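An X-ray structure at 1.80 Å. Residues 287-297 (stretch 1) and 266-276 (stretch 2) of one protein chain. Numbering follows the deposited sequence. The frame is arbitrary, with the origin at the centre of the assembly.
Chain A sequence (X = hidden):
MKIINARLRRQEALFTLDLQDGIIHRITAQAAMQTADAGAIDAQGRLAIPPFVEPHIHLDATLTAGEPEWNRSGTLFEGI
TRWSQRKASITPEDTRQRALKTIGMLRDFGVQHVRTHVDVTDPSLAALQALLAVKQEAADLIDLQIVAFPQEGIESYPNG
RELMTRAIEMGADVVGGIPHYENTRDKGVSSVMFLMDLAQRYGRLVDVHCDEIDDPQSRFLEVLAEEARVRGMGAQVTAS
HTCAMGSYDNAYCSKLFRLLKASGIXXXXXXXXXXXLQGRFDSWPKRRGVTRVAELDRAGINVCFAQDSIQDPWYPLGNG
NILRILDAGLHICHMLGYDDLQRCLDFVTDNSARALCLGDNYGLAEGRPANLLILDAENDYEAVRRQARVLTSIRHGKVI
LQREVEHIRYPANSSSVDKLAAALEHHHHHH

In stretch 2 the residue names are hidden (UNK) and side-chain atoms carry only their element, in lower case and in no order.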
ATOM      1  N   ARG A 287      -0.374   2.287  17.850  1.00 12.59           N
ATOM      2  CA  ARG A 287      -1.715   2.059  17.302  1.00 16.61           C
ATOM      3  C   ARG A 287      -1.808   2.396  15.810  1.00 15.36           C
ATOM      4  O   ARG A 287      -1.086   3.256  15.299  1.00  9.95           O
ATOM      5  CB  ARG A 287      -2.790   2.825  18.098  1.00 11.68           C
ATOM      6  CG  ARG A 287      -2.949   4.325  17.735  1.00 11.46           C
ATOM      7  CD  ARG A 287      -3.801   5.041  18.798  1.00 12.03           C
ATOM      8  NE  ARG A 287      -3.110   5.016  20.094  1.00 13.91           N
ATOM      9  CZ  ARG A 287      -3.706   5.146  21.278  1.00 17.12           C
ATOM     10  NH1 ARG A 287      -5.021   5.316  21.354  1.00 15.60           N
ATOM     11  NH2 ARG A 287      -2.979   5.105  22.392  1.00 16.52           N
ATOM     12  N   ARG A 288      -2.710   1.717  15.109  1.00 12.01           N
ATOM     13  CA  ARG A 288      -2.934   1.999  13.700  1.00 10.03           C
ATOM     14  C   ARG A 288      -3.581   3.359  13.517  1.00 10.49           C
ATOM     15  O   ARG A 288      -3.238   4.089  12.584  1.00 12.75           O
ATOM     16  CB  ARG A 288      -3.821   0.915  13.075  1.00  9.71           C
ATOM     17  CG  ARG A 288      -3.113  -0.435  13.010  1.00 10.07           C
ATOM     18  CD  ARG A 288      -4.059  -1.659  12.803  1.00 11.88           C
ATOM     19  NE  ARG A 288      -3.221  -2.848  12.902  1.00 14.64           N
ATOM     20  CZ  ARG A 288      -3.152  -3.821  12.003  1.00 10.85           C
ATOM     21  NH1 ARG A 288      -3.940  -3.818  10.933  1.00 10.82           N
ATOM     22  NH2 ARG A 288      -2.296  -4.812  12.206  1.00 11.27           N
ATOM     23  N   GLY A 289      -4.557   3.661  14.377  1.00 10.42           N
ATOM     24  CA  GLY A 289      -5.226   4.954  14.377  1.00 13.20           C
ATOM     25  C   GLY A 289      -6.258   5.178  13.290  1.00 16.88           C
ATOM     26  O   GLY A 289      -6.593   6.319  12.973  1.00 16.93           O
ATOM     27  N   VAL A 290      -6.774   4.093  12.715  1.00 12.12           N
ATOM     28  CA  VAL A 290      -7.774   4.193  11.666  1.00 13.90           C
ATOM     29  C   VAL A 290      -9.136   3.833  12.261  1.00 14.10           C
ATOM     30  O   VAL A 290      -9.215   3.040  13.191  1.00 15.95           O
ATOM     31  CB  VAL A 290      -7.398   3.261  10.486  1.00 22.74           C
ATOM     32  CG1 VAL A 290      -8.494   3.196   9.445  1.00 24.98           C
ATOM     33  CG2 VAL A 290      -6.085   3.733   9.860  1.00 21.15           C
ATOM     34  N   THR A 291     -10.196   4.452  11.755  1.00 11.92           N
ATOM     35  CA  THR A 291     -11.549   4.178  12.236  1.00 13.05           C
ATOM     36  C   THR A 291     -11.959   2.701  12.017  1.00 14.66           C
ATOM     37  O   THR A 291     -11.238   1.919  11.370  1.00 12.34           O
ATOM     38  CB  THR A 291     -12.564   5.156  11.579  1.00 10.65           C
ATOM     39  OG1 THR A 291     -13.812   5.108  12.280  1.00 14.11           O
ATOM     40  CG2 THR A 291     -12.780   4.826  10.102  1.00 10.72           C
ATOM     41  N   ARG A 292     -13.110   2.311  12.556  1.00 11.16           N
ATOM     42  CA  ARG A 292     -13.488   0.890  12.552  1.00 11.41           C
ATOM     43  C   ARG A 292     -14.274   0.552  11.290  1.00 12.14           C
ATOM     44  O   ARG A 292     -15.462   0.247  11.349  1.00 12.29           O
ATOM     45  CB  ARG A 292     -14.306   0.553  13.795  1.00 11.37           C
ATOM     46  CG  ARG A 292     -13.629   0.957  15.102  1.00  9.27           C
ATOM     47  CD  ARG A 292     -14.384   0.375  16.300  1.00  9.50           C
ATOM     48  NE  ARG A 292     -13.812   0.860  17.556  1.00 11.86           N
ATOM     49  CZ  ARG A 292     -14.072   0.361  18.758  1.00 12.55           C
ATOM     50  NH1 ARG A 292     -13.504   0.897  19.828  1.00 15.67           N
ATOM     51  NH2 ARG A 292     -14.899  -0.665  18.899  1.00 11.03           N
ATOM     52  N   VAL A 293     -13.588   0.611  10.155  1.00 10.93           N
ATOM     53  CA  VAL A 293     -14.213   0.479   8.843  1.00 11.88           C
ATOM     54  C   VAL A 293     -14.957  -0.846   8.666  1.00 13.70           C
ATOM     55  O   VAL A 293     -16.104  -0.868   8.208  1.00 13.39           O
ATOM     56  CB  VAL A 293     -13.159   0.608   7.718  1.00 13.06           C
ATOM     57  CG1 VAL A 293     -13.790   0.319   6.354  1.00 13.82           C
ATOM     58  CG2 VAL A 293     -12.503   2.003   7.744  1.00 15.70           C
ATOM     59  N   ALA A 294     -14.309  -1.952   9.004  1.00  9.95           N
ATOM     60  CA  ALA A 294     -14.945  -3.254   8.805  1.00 16.26           C
ATOM     61  C   ALA A 294     -16.212  -3.373   9.656  1.00 18.55           C
ATOM     62  O   ALA A 294     -17.239  -3.895   9.214  1.00 14.02           O
ATOM     63  CB  ALA A 294     -13.974  -4.379   9.124  1.00 21.12           C
ATOM     64  N   GLU A 295     -16.128  -2.863  10.875  1.00 12.51           N
ATOM     65  CA  GLU A 295     -17.217  -2.936  11.834  1.00 14.07           C
ATOM     66  C   GLU A 295     -18.406  -2.034  11.428  1.00 16.16           C
ATOM     67  O   GLU A 295     -19.575  -2.436  11.538  1.00 12.89           O
ATOM     68  CB  GLU A 295     -16.688  -2.594  13.234  1.00 14.54           C
ATOM     69  CG  GLU A 295     -15.704  -3.639  13.825  1.00 21.66           C
ATOM     70  CD  GLU A 295     -14.304  -3.656  13.170  1.00 26.21           C
ATOM     71  OE1 GLU A 295     -13.904  -2.665  12.511  1.00 19.56           O
ATOM     72  OE2 GLU A 295     -13.586  -4.677  13.333  1.00 21.81           O
ATOM     73  N   LEU A 296     -18.113  -0.824  10.957  1.00 11.94           N
ATOM     74  CA  LEU A 296     -19.161   0.029  10.386  1.00 11.59           C
ATOM     75  C   LEU A 296     -19.889  -0.681   9.229  1.00 11.19           C
ATOM     76  O   LEU A 296     -21.120  -0.718   9.180  1.00 10.64           O
ATOM     77  CB  LEU A 296     -18.563   1.336   9.872  1.00  9.72           C
ATOM     78  CG  LEU A 296     -18.014   2.239  10.977  1.00 14.58           C
ATOM     79  CD1 LEU A 296     -17.028   3.266  10.414  1.00 14.69           C
ATOM     80  CD2 LEU A 296     -19.173   2.926  11.678  1.00 15.03           C
ATOM     81  N   ASP A 297     -19.115  -1.236   8.304  1.00 10.90           N
ATOM     82  CA  ASP A 297     -19.685  -1.876   7.120  1.00 11.46           C
ATOM     83  C   ASP A 297     -20.547  -3.090   7.493  1.00 14.83           C
ATOM     84  O   ASP A 297     -21.632  -3.279   6.944  1.00 12.52           O
ATOM     85  CB  ASP A 297     -18.566  -2.279   6.149  1.00 14.16           C
ATOM     86  CG  ASP A 297     -19.086  -3.036   4.937  1.00 22.33           C
ATOM     87  OD1 ASP A 297     -18.964  -4.284   4.912  1.00 23.85           O
ATOM     88  OD2 ASP A 297     -19.621  -2.388   4.011  1.00 19.93           O
ATOM     89  N   UNK A 266     -22.899   8.999   6.647  1.00 11.46           N
ATOM     90  CA  UNK A 266     -21.849   8.276   5.938  1.00 13.68           C
ATOM     91  C   UNK A 266     -20.506   8.489   6.615  1.00 12.49           C
ATOM     92  O   UNK A 266     -20.339   9.435   7.378  1.00 10.53           O
ATOM     93  c   UNK A 266     -21.743   8.759   4.481  1.00 10.26           C
ATOM     94  o   UNK A 266     -23.396   7.566   3.227  1.00 17.24           O
ATOM     95  c   UNK A 266     -23.053   8.636   3.722  1.00 16.88           C
ATOM     96  n   UNK A 266     -23.781   9.738   3.618  1.00 17.77           N
ATOM     97  N   UNK A 267     -19.558   7.606   6.321  1.00 12.67           N
ATOM     98  CA  UNK A 267     -18.211   7.693   6.868  1.00 12.50           C
ATOM     99  C   UNK A 267     -17.168   7.633   5.764  1.00 14.23           C
ATOM    100  O   UNK A 267     -17.286   6.855   4.824  1.00 11.82           O
ATOM    101  c   UNK A 267     -18.732   6.729   9.150  1.00 15.34           C
ATOM    102  c   UNK A 267     -17.969   6.561   7.874  1.00 10.23           C
ATOM    103  c   UNK A 267     -18.798   7.340  11.471  1.00 17.71           C
ATOM    104  c   UNK A 267     -18.094   7.175  10.294  1.00 13.70           C
ATOM    105  c   UNK A 267     -20.099   6.477   9.197  1.00 11.53           C
ATOM    106  c   UNK A 267     -20.159   7.080  11.505  1.00 14.49           C
ATOM    107  c   UNK A 267     -20.812   6.663  10.363  1.00 15.07           C
ATOM    108  N   UNK A 268     -16.137   8.465   5.876  1.00 10.34           N
ATOM    109  CA  UNK A 268     -15.010   8.360   4.963  1.00 10.38           C
ATOM    110  C   UNK A 268     -13.739   8.084   5.762  1.00 14.40           C
ATOM    111  O   UNK A 268     -13.483   8.729   6.778  1.00 13.81           O
ATOM    112  c   UNK A 268     -13.546   9.582   3.308  1.00 12.60           C
ATOM    113  c   UNK A 268     -14.855   9.630   4.102  1.00 14.70           C
ATOM    114  c   UNK A 268     -16.060   9.778   3.150  1.00 13.38           C
ATOM    115  c   UNK A 268     -16.065  11.095   2.386  1.00 16.50           C
ATOM    116  N   UNK A 269     -12.969   7.097   5.319  1.00 10.47           N
ATOM    117  CA  UNK A 269     -11.689   6.778   5.949  1.00 10.83           C
ATOM    118  C   UNK A 269     -10.572   7.037   4.950  1.00 12.99           C
ATOM    119  O   UNK A 269     -10.717   6.723   3.768  1.00 11.36           O
ATOM    120  o   UNK A 269     -10.351   4.927   6.755  1.00 17.25           O
ATOM    121  c   UNK A 269     -11.660   5.309   6.359  1.00 14.66           C
ATOM    122  N   UNK A 270      -9.459   7.593   5.430  1.00 13.25           N
ATOM    123  CA  UNK A 270      -8.298   7.869   4.590  1.00 13.66           C
ATOM    124  C   UNK A 270      -7.099   7.097   5.136  1.00 12.11           C
ATOM    125  O   UNK A 270      -6.250   7.663   5.836  1.00 12.90           O
ATOM    126  s   UNK A 270      -9.354  10.401   3.996  1.00 17.62           S
ATOM    127  c   UNK A 270      -7.980   9.367   4.570  1.00 13.10           C
ATOM    128  N   UNK A 271      -7.035   5.795   4.827  1.00 16.68           N
ATOM    129  CA  UNK A 271      -6.081   4.903   5.496  1.00 18.19           C
ATOM    130  C   UNK A 271      -4.606   5.229   5.272  1.00 14.26           C
ATOM    131  O   UNK A 271      -3.845   5.084   6.222  1.00 12.12           O
ATOM    132  c   UNK A 271      -7.133   3.792   3.629  1.00 15.12           C
ATOM    133  c   UNK A 271      -7.893   5.069   3.870  1.00 16.49           C
ATOM    134  c   UNK A 271      -6.434   3.514   4.927  1.00 16.95           C
ATOM    135  N   UNK A 272      -4.196   5.634   4.072  1.00 15.87           N
ATOM    136  CA  UNK A 272      -2.788   5.972   3.887  1.00 18.82           C
ATOM    137  C   UNK A 272      -2.445   7.224   4.686  1.00 17.17           C
ATOM    138  O   UNK A 272      -1.362   7.332   5.245  1.00 13.28           O
ATOM    139  c   UNK A 272      -2.385   6.179   2.404  1.00 13.90           C
ATOM    140  o   UNK A 272      -3.177   7.224   1.816  1.00 16.77           O
ATOM    141  c   UNK A 272      -2.567   4.891   1.621  1.00 23.99           C
ATOM    142  N   UNK A 273      -3.380   8.162   4.758  1.00 14.13           N
ATOM    143  CA  UNK A 273      -3.105   9.401   5.476  1.00 14.39           C
ATOM    144  C   UNK A 273      -3.044   9.133   6.971  1.00 15.17           C
ATOM    145  O   UNK A 273      -2.131   9.590   7.668  1.00 14.97           O
ATOM    146  c   UNK A 273      -4.172  10.454   5.186  1.00 13.78           C
ATOM    147  c   UNK A 273      -3.787  11.827   5.667  1.00 16.04           C
ATOM    148  c   UNK A 273      -3.204  12.683   4.551  1.00 23.04           C
ATOM    149  o   UNK A 273      -2.988  12.158   3.435  1.00 22.49           O
ATOM    150  o   UNK A 273      -2.988  13.887   4.784  1.00 19.02           O
ATOM    151  N   UNK A 274      -4.007   8.369   7.460  1.00 11.17           N
ATOM    152  CA  UNK A 274      -4.112   8.132   8.893  1.00 13.49           C
ATOM    153  C   UNK A 274      -3.000   7.258   9.440  1.00 12.68           C
ATOM    154  O   UNK A 274      -2.512   7.497  10.540  1.00 15.35           O
ATOM    155  o   UNK A 274      -6.443   8.626   9.028  1.00 27.04           O
ATOM    156  c   UNK A 274      -5.497   7.591   9.247  1.00 20.79           C
ATOM    157  N   UNK A 275      -2.569   6.261   8.673  1.00 12.05           N
ATOM    158  CA  UNK A 275      -1.458   5.440   9.128  1.00 11.04           C
ATOM    159  C   UNK A 275      -0.185   6.304   9.252  1.00  9.83           C
ATOM    160  O   UNK A 275       0.679   6.045  10.087  1.00 11.66           O
ATOM    161  c   UNK A 275      -1.225   4.223   8.205  1.00 16.85           C
ATOM    162  c   UNK A 275      -0.642   4.643   6.864  1.00 15.89           C
ATOM    163  c   UNK A 275      -1.128   2.389   9.977  1.00 26.78           C
ATOM    164  c   UNK A 275      -0.356   3.178   8.909  1.00 22.12           C
ATOM    165  N   UNK A 276      -0.096   7.340   8.429  1.00 11.07           N
ATOM    166  CA  UNK A 276       1.033   8.274   8.467  1.00 13.88           C
ATOM    167  C   UNK A 276       0.916   9.293   9.616  1.00 12.06           C
ATOM    168  O   UNK A 276       1.864   9.500  10.362  1.00 12.33           O
ATOM    169  c   UNK A 276       1.804  11.479   6.846  1.00 15.85           C
ATOM    170  n   UNK A 276       3.003  12.146   6.932  1.00 15.51           N
ATOM    171  c   UNK A 276       3.961  11.274   7.202  1.00 17.40           C
ATOM    172  c   UNK A 276       2.056  10.168   7.086  1.00 13.05           C
ATOM    173  c   UNK A 276       1.141   8.983   7.104  1.00 15.05           C
ATOM    174  n   UNK A 276       3.418  10.071   7.288  1.00 12.32           N
TER

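Position 266 carries two carbons, the second bearing one oxygen and one nitrogen: a short amide, Asn 266. It lies out of reach of stretch 1, and both polar ends are hydrogen-bonded elsewhere in the structure, as a buried amide requires.

Position 267 has one carbon leading to a ring of six carbons, so it is Phe 267. Its CA-to-CB bond points toward stretch 1, where Leu 296 covers one face of the ring. Leu 296 CD2 stands 4.2 Å from the centroid of the Phe 267 ring, 8° off the normal, a CH-pi contact; a flat ring offers a methyl group just such a broad surface.

At 268 four carbons fork at the first, one arm two carbons long: Ile 268. It points away, as alternation along a strand dictates, and its branched apolar chain is buried on the other side.

Position 269 has one carbon and one oxygen, hence Ser 269. Small enough to sit beneath three residues, it places CB 3.7 Å from Val 293 CG2 and 3.9 Å from Thr 291 CG2, while its OG lies 3.7 Å from Val 290 CG1.

One carbon and one sulfur mark 270 as Cys 270, a small side chain buried away from stretch 1 at the N-cap position; its backbone O accepts from N of residue 274 (2.9 Å), starting the helix. At 271 three carbons close a ring onto the backbone nitrogen: Pro 271, well suited to a helix's first turn, where its missing NH costs no helical hydrogen bond.

Position 272 bears one carbon carrying an oxygen and a carbon, Thr 272, small and buried, directed away from stretch 1. Position 273 has three carbons, the third with two oxygens: Glu 273, out of reach of stretch 1, whose OE2 is hydrogen-bonded elsewhere, satisfying one oxygen of a buried carboxylate.

Position 274, one carbon and one oxygen, is Ser 274. Its side chain is compact where the backbones run close, the CA atoms of Val 290 and Ser 274 being 6.1 Å apart: its CB is 4.0 Å from Val 290 CG2 and 4.1 Å from Gly 289 O.

At 275 four carbons again fork at the first, with one two-carbon arm: Ile 275. The arm reaches inward, bringing CD1 to 3.8 Å from Arg 288 O and 4.4 Å from Arg 288 CB. Position 276 has one carbon, then a five-membered ring of three carbons and two nitrogens: His 276, likewise buried and directed away, leaving the contact to its neighbours.

The contact works by packing alone, for no hydrogen bond crosses it. Val 290 packs against both serines, reaching Ser 269 with CG1 and Ser 274 with CG2, while Leu 296 on Phe 267 and Arg 288 beside Ile 275 extend the interface. Together the stretches bury 399 Å².

Stretch 2 266-276: NFISCPTESIH
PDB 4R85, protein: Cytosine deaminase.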